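Local coordinates for protein tRNA (Adenine(22)-N(1))-methyltransferase (Mycoplasma capricolum subsp. capricolum, PDB 6QE6) that binds S-adenosyl-homocysteine, the spent methyl donor, and probably methylates N1 of adenine 22 in tRNA, at residues L76-V79 against E80-G83. Sequence-based numbering, arbitrary orientation.
Sequences LKNV and EKFG
The C-terminal turn of helix 69-81, where the carbonyls of Leu-76, Lys-77 and Asn-78 accept the backbone N-H groups of Glu-80, Lys-81 and Phe-82, ends in a Schellman motif at Gly-83. Glu-80 N donates to Leu-76 O at 2.9 Å, and Lys-81 N to Lys-77 O at 2.8 Å. The next bond is weak: Phe-82 N reaches Asn-78 O at 3.3 Å with an N-H...O angle of 142°. Gly-83, at phi 75°, then takes the chain out of the helix, its N donating to Glu-80 O.

On one flank the Glu-80 chain, bent at its second torsion, folds back along the helix until its carboxylate lies beside Leu-76, with OE1 3.8 Å from Leu-76 CG. With CG trans to the backbone N (chi1 -175°), Leu-76 offers its branch point to the carboxylate, and the two side chains meet at a slant. On another flank Asn-78 and Lys-81 run alongside each other in the same direction, and Asn-78 OD1 lies 3.3 Å from Lys-81 CD in the aliphatic run. The Phe-82 ring presents its edge to the last turn: CD2 is 3.1 Å from Asn-78 O, which sits near the ring plane.

Asn-78 is buried against Tyr-48 and Ile-51 of helix 48-55, while Val-79 packs on Ile-88 of strand 88-92. The arrangement is a Schellman motif closing the helix of a beta-alpha-beta unit, strand 59-66, helix 69-81 and strand 88-92, of the Rossmann-like methyltransferase fold.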
loop_
_atom_site.group_PDB
_atom_site.type_symbol
_atom_site.label_atom_id
_atom_site.label_comp_id
_atom_site.label_asym_id
_atom_site.label_seq_id
_atom_site.Cartn_x
_atom_site.Cartn_y
_atom_site.Cartn_z
ATOM N N LEU A 76 5.801 22.037 -3.306
ATOM C CA LEU A 76 5.279 23.314 -2.833
ATOM C C LEU A 76 4.946 24.229 -4.006
ATOM O O LEU A 76 3.893 24.875 -4.026
ATOM C CB LEU A 76 6.286 23.964 -1.882
ATOM C CG LEU A 76 5.845 25.262 -1.210
ATOM C CD1 LEU A 76 4.748 24.941 -0.222
ATOM C CD2 LEU A 76 6.995 25.900 -0.488
ATOM N N LYS A 77 5.834 24.285 -5.002
ATOM C CA LYS A 77 5.557 25.066 -6.203
ATOM C C LYS A 77 4.284 24.585 -6.889
ATOM O O LYS A 77 3.435 25.400 -7.276
ATOM C CB LYS A 77 6.749 25.008 -7.163
ATOM C CG LYS A 77 7.847 26.031 -6.850
ATOM C CD LYS A 77 8.972 26.026 -7.893
ATOM C CE LYS A 77 10.037 27.084 -7.568
ATOM N NZ LYS A 77 11.313 26.934 -8.344
ATOM N N ASN A 78 4.119 23.265 -7.027
ATOM C CA ASN A 78 2.882 22.728 -7.594
ATOM C C ASN A 78 1.658 23.177 -6.794
ATOM O O ASN A 78 0.646 23.591 -7.373
ATOM C CB ASN A 78 2.953 21.200 -7.659
ATOM C CG ASN A 78 3.558 20.698 -8.951
ATOM O OD1 ASN A 78 3.241 21.199 -10.033
ATOM N ND2 ASN A 78 4.441 19.705 -8.850
ATOM N N VAL A 79 1.731 23.089 -5.455
ATOM C CA VAL A 79 0.631 23.546 -4.602
ATOM C C VAL A 79 0.348 25.026 -4.852
ATOM O O VAL A 79 -0.811 25.472 -4.838
ATOM C CB VAL A 79 0.948 23.272 -3.112
ATOM C CG1 VAL A 79 -0.075 23.940 -2.201
ATOM C CG2 VAL A 79 0.994 21.783 -2.836
ATOM N N GLU A 80 1.404 25.807 -5.099
ATOM C CA GLU A 80 1.224 27.233 -5.343
ATOM C C GLU A 80 0.572 27.486 -6.696
ATOM O O GLU A 80 -0.311 28.343 -6.808
ATOM C CB GLU A 80 2.566 27.954 -5.232
ATOM C CG GLU A 80 2.795 28.571 -3.862
ATOM C CD GLU A 80 4.207 28.384 -3.320
ATOM O OE1 GLU A 80 4.421 28.657 -2.112
ATOM O OE2 GLU A 80 5.102 27.981 -4.095
ATOM N N LYS A 81 0.964 26.732 -7.729
ATOM C CA LYS A 81 0.457 27.029 -9.065
ATOM C C LYS A 81 -1.024 26.685 -9.203
ATOM O O LYS A 81 -1.681 27.191 -10.114
ATOM C CB LYS A 81 1.285 26.295 -10.135
ATOM C CG LYS A 81 0.734 24.930 -10.522
ATOM C CD LYS A 81 1.807 23.977 -11.051
ATOM C CE LYS A 81 2.156 24.211 -12.519
ATOM N NZ LYS A 81 0.957 24.226 -13.414
ATOM N N PHE A 82 -1.574 25.850 -8.323
ATOM C CA PHE A 82 -3.005 25.552 -8.322
ATOM C C PHE A 82 -3.771 26.338 -7.270
ATOM O O PHE A 82 -4.996 26.203 -7.189
ATOM C CB PHE A 82 -3.247 24.053 -8.115
ATOM C CG PHE A 82 -2.802 23.203 -9.276
ATOM C CD1 PHE A 82 -3.633 23.003 -10.373
ATOM C CD2 PHE A 82 -1.561 22.595 -9.268
ATOM C CE1 PHE A 82 -3.231 22.224 -11.434
ATOM C CE2 PHE A 82 -1.156 21.821 -10.340
ATOM C CZ PHE A 82 -1.991 21.637 -11.414
ATOM N N GLY A 83 -3.083 27.143 -6.466
ATOM C CA GLY A 83 -3.734 27.997 -5.486
ATOM C C GLY A 83 -4.240 27.270 -4.260
ATOM O O GLY A 83 -5.302 27.629 -3.727
#